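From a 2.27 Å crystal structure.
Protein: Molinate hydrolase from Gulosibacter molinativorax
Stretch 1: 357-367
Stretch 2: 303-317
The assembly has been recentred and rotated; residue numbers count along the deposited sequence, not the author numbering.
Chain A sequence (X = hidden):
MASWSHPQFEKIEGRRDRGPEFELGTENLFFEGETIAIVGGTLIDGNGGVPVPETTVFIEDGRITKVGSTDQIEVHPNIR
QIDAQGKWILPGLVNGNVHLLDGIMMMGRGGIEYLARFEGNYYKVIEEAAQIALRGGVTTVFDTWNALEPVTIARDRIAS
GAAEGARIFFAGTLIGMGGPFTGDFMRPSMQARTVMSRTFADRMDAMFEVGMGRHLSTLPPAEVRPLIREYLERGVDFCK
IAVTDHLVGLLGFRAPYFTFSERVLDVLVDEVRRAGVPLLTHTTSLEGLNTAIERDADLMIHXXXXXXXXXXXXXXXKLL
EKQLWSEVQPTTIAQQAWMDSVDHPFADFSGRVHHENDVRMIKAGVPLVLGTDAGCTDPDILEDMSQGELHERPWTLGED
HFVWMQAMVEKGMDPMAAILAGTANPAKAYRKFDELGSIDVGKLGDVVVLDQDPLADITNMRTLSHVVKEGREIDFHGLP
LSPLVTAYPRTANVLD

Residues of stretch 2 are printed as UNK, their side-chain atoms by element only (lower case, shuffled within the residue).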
ATOM      1  N   ASN A 357     -32.407  -7.715   9.549  1.00 35.20           N
ATOM      2  CA  ASN A 357     -33.216  -6.527   9.223  1.00 35.15           C
ATOM      3  C   ASN A 357     -34.145  -6.843   8.078  1.00 36.82           C
ATOM      4  O   ASN A 357     -35.318  -6.531   8.124  1.00 39.24           O
ATOM      5  CB  ASN A 357     -32.343  -5.354   8.789  1.00 35.71           C
ATOM      6  CG  ASN A 357     -31.578  -4.698   9.944  1.00 35.19           C
ATOM      7  OD1 ASN A 357     -31.949  -4.797  11.113  1.00 33.44           O
ATOM      8  ND2 ASN A 357     -30.544  -3.949   9.585  1.00 35.99           N
ATOM      9  N   ASP A 358     -33.589  -7.472   7.047  1.00 37.77           N
ATOM     10  CA  ASP A 358     -34.369  -7.846   5.868  1.00 39.02           C
ATOM     11  C   ASP A 358     -35.557  -8.712   6.302  1.00 37.48           C
ATOM     12  O   ASP A 358     -36.690  -8.519   5.859  1.00 36.19           O
ATOM     13  CB  ASP A 358     -33.512  -8.593   4.844  1.00 44.80           C
ATOM     14  CG  ASP A 358     -32.574  -7.676   4.051  1.00 47.68           C
ATOM     15  OD1 ASP A 358     -32.825  -6.449   3.996  1.00 44.89           O
ATOM     16  OD2 ASP A 358     -31.586  -8.199   3.457  1.00 51.77           O
ATOM     17  N   VAL A 359     -35.281  -9.681   7.170  1.00 33.64           N
ATOM     18  CA  VAL A 359     -36.297 -10.613   7.616  1.00 34.19           C
ATOM     19  C   VAL A 359     -37.433  -9.890   8.339  1.00 35.42           C
ATOM     20  O   VAL A 359     -38.610 -10.153   8.091  1.00 37.29           O
ATOM     21  CB  VAL A 359     -35.701 -11.675   8.568  1.00 34.30           C
ATOM     22  CG1 VAL A 359     -36.821 -12.464   9.268  1.00 35.17           C
ATOM     23  CG2 VAL A 359     -34.823 -12.649   7.817  1.00 31.40           C
ATOM     24  N   ARG A 360     -37.052  -9.022   9.271  1.00 37.37           N
ATOM     25  CA  ARG A 360     -38.024  -8.269  10.072  1.00 33.04           C
ATOM     26  C   ARG A 360     -38.816  -7.282   9.228  1.00 37.00           C
ATOM     27  O   ARG A 360     -40.007  -7.065   9.469  1.00 37.23           O
ATOM     28  CB  ARG A 360     -37.351  -7.568  11.218  1.00 34.24           C
ATOM     29  CG  ARG A 360     -36.808  -8.562  12.235  1.00 35.46           C
ATOM     30  CD  ARG A 360     -35.929  -7.887  13.280  1.00 36.23           C
ATOM     31  NE  ARG A 360     -36.618  -6.729  13.841  1.00 36.90           N
ATOM     32  CZ  ARG A 360     -36.093  -5.542  14.089  1.00 35.58           C
ATOM     33  NH1 ARG A 360     -34.820  -5.255  13.834  1.00 40.97           N
ATOM     34  NH2 ARG A 360     -36.875  -4.625  14.577  1.00 41.40           N
ATOM     35  N   MET A 361     -38.199  -6.735   8.195  1.00 31.50           N
ATOM     36  CA  MET A 361     -38.924  -5.838   7.330  1.00 32.71           C
ATOM     37  C   MET A 361     -40.021  -6.580   6.571  1.00 34.38           C
ATOM     38  O   MET A 361     -41.122  -6.066   6.342  1.00 39.00           O
ATOM     39  CB  MET A 361     -37.986  -5.160   6.357  1.00 31.92           C
ATOM     40  CG  MET A 361     -36.983  -4.288   7.053  1.00 36.45           C
ATOM     41  SD  MET A 361     -37.489  -2.569   7.256  1.00 44.80           S
ATOM     42  CE  MET A 361     -37.288  -1.991   5.553  1.00 39.26           C
ATOM     43  N   ILE A 362     -39.665  -7.744   6.080  1.00 35.72           N
ATOM     44  CA  ILE A 362     -40.573  -8.558   5.303  1.00 36.41           C
ATOM     45  C   ILE A 362     -41.736  -8.941   6.202  1.00 37.95           C
ATOM     46  O   ILE A 362     -42.883  -8.806   5.822  1.00 36.86           O
ATOM     47  CB  ILE A 362     -39.868  -9.831   4.791  1.00 38.43           C
ATOM     48  CG1 ILE A 362     -38.974  -9.508   3.598  1.00 35.53           C
ATOM     49  CG2 ILE A 362     -40.880 -10.927   4.384  1.00 39.25           C
ATOM     50  CD1 ILE A 362     -37.834 -10.494   3.395  1.00 38.64           C
ATOM     51  N   LYS A 363     -41.392  -9.434   7.381  1.00 36.55           N
ATOM     52  CA  LYS A 363     -42.344  -9.909   8.359  1.00 40.03           C
ATOM     53  C   LYS A 363     -43.302  -8.829   8.805  1.00 38.87           C
ATOM     54  O   LYS A 363     -44.488  -9.056   8.925  1.00 41.87           O
ATOM     55  CB  LYS A 363     -41.620 -10.488   9.585  1.00 47.51           C
ATOM     56  CG  LYS A 363     -42.562 -10.996  10.674  1.00 56.35           C
ATOM     57  CD  LYS A 363     -43.628 -11.962  10.111  1.00 68.26           C
ATOM     58  CE  LYS A 363     -45.049 -11.756  10.660  1.00 74.81           C
ATOM     59  NZ  LYS A 363     -45.412 -12.781  11.677  1.00 77.27           N
ATOM     60  N   ALA A 364     -42.806  -7.627   8.976  1.00 36.92           N
ATOM     61  CA  ALA A 364     -43.687  -6.514   9.339  1.00 37.45           C
ATOM     62  C   ALA A 364     -44.504  -5.983   8.165  1.00 36.65           C
ATOM     63  O   ALA A 364     -45.338  -5.122   8.332  1.00 44.22           O
ATOM     64  CB  ALA A 364     -42.880  -5.388   9.966  1.00 34.65           C
ATOM     65  N   GLY A 365     -44.228  -6.470   6.966  1.00 36.90           N
ATOM     66  CA  GLY A 365     -44.964  -6.056   5.762  1.00 32.70           C
ATOM     67  C   GLY A 365     -44.743  -4.613   5.330  1.00 37.45           C
ATOM     68  O   GLY A 365     -45.638  -3.983   4.807  1.00 36.71           O
ATOM     69  N   VAL A 366     -43.546  -4.084   5.513  1.00 41.54           N
ATOM     70  CA  VAL A 366     -43.272  -2.740   5.015  1.00 40.46           C
ATOM     71  C   VAL A 366     -43.223  -2.762   3.499  1.00 38.19           C
ATOM     72  O   VAL A 366     -43.024  -3.790   2.894  1.00 42.01           O
ATOM     73  CB  VAL A 366     -41.965  -2.152   5.541  1.00 46.27           C
ATOM     74  CG1 VAL A 366     -41.916  -2.217   7.065  1.00 48.53           C
ATOM     75  CG2 VAL A 366     -40.756  -2.852   4.935  1.00 49.38           C
ATOM     76  N   PRO A 367     -43.459  -1.610   2.868  1.00 40.79           N
ATOM     77  CA  PRO A 367     -43.435  -1.576   1.410  1.00 36.49           C
ATOM     78  C   PRO A 367     -42.004  -1.712   0.858  1.00 39.61           C
ATOM     79  O   PRO A 367     -41.091  -0.954   1.269  1.00 34.02           O
ATOM     80  CB  PRO A 367     -43.994  -0.175   1.084  1.00 39.31           C
ATOM     81  CG  PRO A 367     -44.691   0.279   2.324  1.00 38.02           C
ATOM     82  CD  PRO A 367     -43.949  -0.342   3.450  1.00 39.18           C
ATOM     83  N   UNK A 303     -31.994   0.260   2.396  1.00 34.32           N
ATOM     84  CA  UNK A 303     -32.504   0.796   3.633  1.00 32.48           C
ATOM     85  C   UNK A 303     -32.044  -0.024   4.806  1.00 34.08           C
ATOM     86  O   UNK A 303     -31.897   0.475   5.909  1.00 37.44           O
ATOM     87  c   UNK A 303     -34.014   0.822   3.578  1.00 32.63           C
ATOM     88  N   UNK A 304     -31.877  -1.312   4.577  1.00 33.02           N
ATOM     89  CA  UNK A 304     -31.520  -2.239   5.661  1.00 32.11           C
ATOM     90  C   UNK A 304     -30.030  -2.325   5.931  1.00 32.16           C
ATOM     91  O   UNK A 304     -29.600  -3.081   6.807  1.00 32.40           O
ATOM     92  o   UNK A 304     -31.671  -4.006   4.003  1.00 32.02           O
ATOM     93  c   UNK A 304     -33.508  -3.715   5.514  1.00 31.10           C
ATOM     94  c   UNK A 304     -32.026  -3.672   5.351  1.00 31.53           C
ATOM     95  N   UNK A 305     -29.243  -1.592   5.143  1.00 33.63           N
ATOM     96  CA  UNK A 305     -27.818  -1.512   5.394  1.00 34.43           C
ATOM     97  C   UNK A 305     -27.591  -0.448   6.482  1.00 35.02           C
ATOM     98  O   UNK A 305     -27.594   0.730   6.226  1.00 37.41           O
ATOM     99  c   UNK A 305     -25.055  -1.767   1.639  1.00 61.46           C
ATOM    100  s   UNK A 305     -24.680  -0.582   2.962  1.00 61.62           S
ATOM    101  c   UNK A 305     -27.064  -1.169   4.142  1.00 36.02           C
ATOM    102  c   UNK A 305     -25.569  -1.319   4.337  1.00 43.41           C
ATOM    103  N   UNK A 306     -27.416  -0.895   7.713  1.00 32.88           N
ATOM    104  CA  UNK A 306     -27.469  -0.003   8.868  1.00 34.29           C
ATOM    105  C   UNK A 306     -26.331  -0.129   9.852  1.00 32.37           C
ATOM    106  O   UNK A 306     -26.539  -0.130  11.051  1.00 34.99           O
ATOM    107  o   UNK A 306     -28.887  -1.509  10.158  1.00 31.98           O
ATOM    108  c   UNK A 306     -29.946   0.081   8.740  1.00 32.40           C
ATOM    109  c   UNK A 306     -28.792  -0.188   9.645  1.00 33.23           C
ATOM    110  N   UNK A 307     -25.118  -0.229   9.344  1.00 31.88           N
ATOM    111  CA  UNK A 307     -23.952  -0.189  10.230  1.00 33.47           C
ATOM    112  C   UNK A 307     -23.828  -1.419  11.110  1.00 32.41           C
ATOM    113  O   UNK A 307     -23.202  -1.400  12.163  1.00 29.52           O
ATOM    114  N   UNK A 308     -24.489  -2.476  10.668  1.00 29.03           N
ATOM    115  CA  UNK A 308     -24.597  -3.740  11.383  1.00 30.86           C
ATOM    116  C   UNK A 308     -25.234  -3.586  12.744  1.00 31.78           C
ATOM    117  O   UNK A 308     -24.976  -4.338  13.632  1.00 30.97           O
ATOM    118  c   UNK A 308     -23.252  -4.414  11.500  1.00 32.07           C
ATOM    119  c   UNK A 308     -22.814  -5.051  10.192  1.00 31.29           C
ATOM    120  n   UNK A 308     -23.934  -7.075  10.784  1.00 30.19           N
ATOM    121  c   UNK A 308     -23.628  -6.257   9.810  1.00 31.24           C
ATOM    122  o   UNK A 308     -23.967  -6.464   8.634  1.00 35.14           O
ATOM    123  N   UNK A 309     -26.134  -2.624  12.859  1.00 34.14           N
ATOM    124  CA  UNK A 309     -26.930  -2.437  14.060  1.00 35.40           C
ATOM    125  C   UNK A 309     -28.388  -2.674  13.705  1.00 31.62           C
ATOM    126  O   UNK A 309     -28.829  -2.323  12.626  1.00 34.41           O
ATOM    127  c   UNK A 309     -26.722  -1.040  14.611  1.00 35.23           C
ATOM    128  N   UNK A 310     -29.122  -3.360  14.573  1.00 33.04           N
ATOM    129  CA  UNK A 310     -30.505  -3.733  14.226  1.00 29.17           C
ATOM    130  C   UNK A 310     -31.468  -2.563  14.190  1.00 29.42           C
ATOM    131  O   UNK A 310     -31.423  -1.685  15.018  1.00 29.01           O
ATOM    132  c   UNK A 310     -28.738  -3.811  15.930  1.00 32.76           C
ATOM    133  c   UNK A 310     -30.897  -4.733  15.319  1.00 28.62           C
ATOM    134  c   UNK A 310     -30.046  -4.379  16.478  1.00 34.09           C
ATOM    135  N   UNK A 311     -32.351  -2.588  13.212  1.00 31.80           N
ATOM    136  CA  UNK A 311     -33.316  -1.537  13.047  1.00 33.95           C
ATOM    137  C   UNK A 311     -34.307  -1.557  14.225  1.00 36.84           C
ATOM    138  O   UNK A 311     -34.887  -2.574  14.494  1.00 34.49           O
ATOM    139  c   UNK A 311     -34.097  -1.681  11.752  1.00 36.86           C
ATOM    140  c   UNK A 311     -33.849  -1.666   9.227  1.00 40.42           C
ATOM    141  c   UNK A 311     -35.189  -0.628  11.699  1.00 39.26           C
ATOM    142  c   UNK A 311     -33.165  -1.508  10.568  1.00 41.16           C
ATOM    143  N   UNK A 312     -34.475  -0.434  14.930  1.00 37.96           N
ATOM    144  CA  UNK A 312     -35.424  -0.410  16.036  1.00 35.72           C
ATOM    145  C   UNK A 312     -36.854  -0.463  15.581  1.00 35.56           C
ATOM    146  O   UNK A 312     -37.211  -0.042  14.462  1.00 38.30           O
ATOM    147  c   UNK A 312     -33.847   0.873  14.702  1.00 36.09           C
ATOM    148  c   UNK A 312     -35.174   0.934  16.713  1.00 35.90           C
ATOM    149  c   UNK A 312     -33.961   1.526  16.049  1.00 37.50           C
ATOM    150  N   UNK A 313     -37.677  -0.963  16.478  1.00 36.85           N
ATOM    151  CA  UNK A 313     -39.102  -1.138  16.235  1.00 39.36           C
ATOM    152  C   UNK A 313     -39.748   0.169  15.812  1.00 36.31           C
ATOM    153  O   UNK A 313     -40.537   0.223  14.883  1.00 44.15           O
ATOM    154  o   UNK A 313     -39.742  -4.568  16.323  1.00 56.16           O
ATOM    155  c   UNK A 313     -40.923  -2.643  17.184  1.00 51.87           C
ATOM    156  o   UNK A 313     -41.343  -3.744  15.092  1.00 65.84           O
ATOM    157  c   UNK A 313     -39.746  -1.734  17.487  1.00 42.56           C
ATOM    158  c   UNK A 313     -40.637  -3.718  16.124  1.00 58.10           C
ATOM    159  N   UNK A 314     -39.372   1.241  16.482  1.00 35.75           N
ATOM    160  CA  UNK A 314     -39.931   2.566  16.227  1.00 41.52           C
ATOM    161  C   UNK A 314     -39.760   3.000  14.763  1.00 39.83           C
ATOM    162  O   UNK A 314     -40.625   3.638  14.178  1.00 43.27           O
ATOM    163  c   UNK A 314     -39.695   4.987  17.018  1.00 66.77           C
ATOM    164  o   UNK A 314     -38.281   6.019  18.637  1.00 77.36           O
ATOM    165  o   UNK A 314     -38.441   7.029  16.661  1.00 82.88           O
ATOM    166  c   UNK A 314     -39.251   3.557  17.189  1.00 54.92           C
ATOM    167  c   UNK A 314     -38.718   6.079  17.466  1.00 77.57           C
ATOM    168  N   UNK A 315     -38.628   2.628  14.181  1.00 35.80           N
ATOM    169  CA  UNK A 315     -38.318   2.978  12.814  1.00 30.92           C
ATOM    170  C   UNK A 315     -39.186   2.165  11.863  1.00 33.89           C
ATOM    171  O   UNK A 315     -39.678   2.694  10.861  1.00 36.45           O
ATOM    172  c   UNK A 315     -36.850   2.731  12.465  1.00 29.41           C
ATOM    173  c   UNK A 315     -36.533   3.156  11.040  1.00 28.08           C
ATOM    174  o   UNK A 315     -36.014   3.459  13.349  1.00 31.71           O
ATOM    175  N   UNK A 316     -39.371   0.889  12.154  1.00 32.66           N
ATOM    176  CA  UNK A 316     -40.252   0.084  11.313  1.00 34.53           C
ATOM    177  C   UNK A 316     -41.643   0.658  11.363  1.00 36.41           C
ATOM    178  O   UNK A 316     -42.337   0.757  10.328  1.00 38.79           O
ATOM    179  c   UNK A 316     -38.734  -3.435  11.841  1.00 40.17           C
ATOM    180  c   UNK A 316     -40.251  -1.374  11.746  1.00 38.19           C
ATOM    181  c   UNK A 316     -41.424  -2.103  11.141  1.00 42.79           C
ATOM    182  c   UNK A 316     -38.944  -2.041  11.295  1.00 41.34           C
ATOM    183  N   UNK A 317     -42.075   1.059  12.556  1.00 37.68           N
ATOM    184  CA  UNK A 317     -43.430   1.648  12.717  1.00 42.59           C
ATOM    185  C   UNK A 317     -43.623   2.948  11.948  1.00 35.32           C
ATOM    186  O   UNK A 317     -44.660   3.179  11.337  1.00 35.49           O
ATOM    187  o   UNK A 317     -43.730  -0.519  16.939  1.00 87.40           O
ATOM    188  c   UNK A 317     -44.208   0.548  14.858  1.00 67.60           C
ATOM    189  o   UNK A 317     -43.808   1.673  16.958  1.00 89.67           O
ATOM    190  c   UNK A 317     -43.899   0.567  16.358  1.00 83.13           C
ATOM    191  c   UNK A 317     -43.760   1.846  14.193  1.00 54.25           C
TER

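Position 303 carries a single side-chain carbon, its CA-to-CB bond directed sideways; one carbon alone makes it Ala-303. At position 304 the CB bears one oxygen and one carbon. The oxygen lies 2.7 Å from OD1 of Asp-358, and the carbon is 3.8 Å from CG of Met-361. A fork of this kind is that of threonine, and Thr-304 gives its hydroxyl proton to the carboxylate while its methyl group rests on the methionine. Its carbonyl is used as well: ND2 of Asn-357 donates to O of Thr-304 at 3.1 Å.

Position 305 has an unbranched chain of two carbons, a sulfur and a terminal carbon, its CA-to-CB bond pointing away from stretch 1, which identifies Met-305. Position 306 repeats the oxygen-and-carbon fork, its oxygen 3.0 Å from ND2 of Asn-357, and is Thr-306. This hydroxyl accepts a weak hydrogen bond from the amide and donates its own proton to the backbone O of position 309, with 2.6 Å between OG1 of Thr-306 and that oxygen.

Position 307 has no side-chain atoms and a positive phi, as suits Gly-307. At 308 three carbons lead to a terminal oxygen and nitrogen, an amide one carbon longer than that of asparagine; this is Gln-308, which does not touch stretch 1. The lone carbon at 309 points away and marks Ala-309.

Three carbons at 310 close a ring onto the backbone N, the mark of proline. Pro-310 lies beside Asn-357, whose OD1 is 3.6 Å from CA of Pro-310. Position 311 has four carbons, forked at the first with one arm two carbons long, hence Ile-311. Its N donates to OD1 of Asn-357 at 3.1 Å, and CD1 of Ile-311 comes to 4.2 Å from SD of Met-361. Another three-carbon ring on the backbone N identifies Pro-312, at the N-cap position of the helix that follows.

Position 313 ends in two oxygens on its third carbon, so it is Glu-313; OE1 of Glu-313 lies 3.4 Å from NH2 of Arg-360, a salt bridge with a weak hydrogen bond. The same carboxylate pattern at 314, out of reach of stretch 1, gives Glu-314. An oxygen and a carbon on CB make 315 Thr-315, also out of reach. Position 316 again has the four-carbon fork of isoleucine: CG2 of Ile-316 sits 3.8 Å from CB of Ala-364 and 4.1 Å from CG1 of Val-366. At 317 three carbons, the third bearing two oxygens, make Glu-317, its CA-to-CB bond pointing away.

The contact joins polar anchoring to apolar packing. Asn-357 uses both ends of its amide to hold the loop backbone, while Arg-360 sends NH1 and NH2 to O of Ile-311, at 2.8 and 2.9 Å respectively. These bonds lie near the guanidinium plane, leaving one face for CD1 of Ile-316, 3.5 Å from NH2 of Arg-360. Met-361 fills in between Thr-304, Ile-311 and Ile-316.

Stretch 2 303-317: ATMTGQAPIPEETIE
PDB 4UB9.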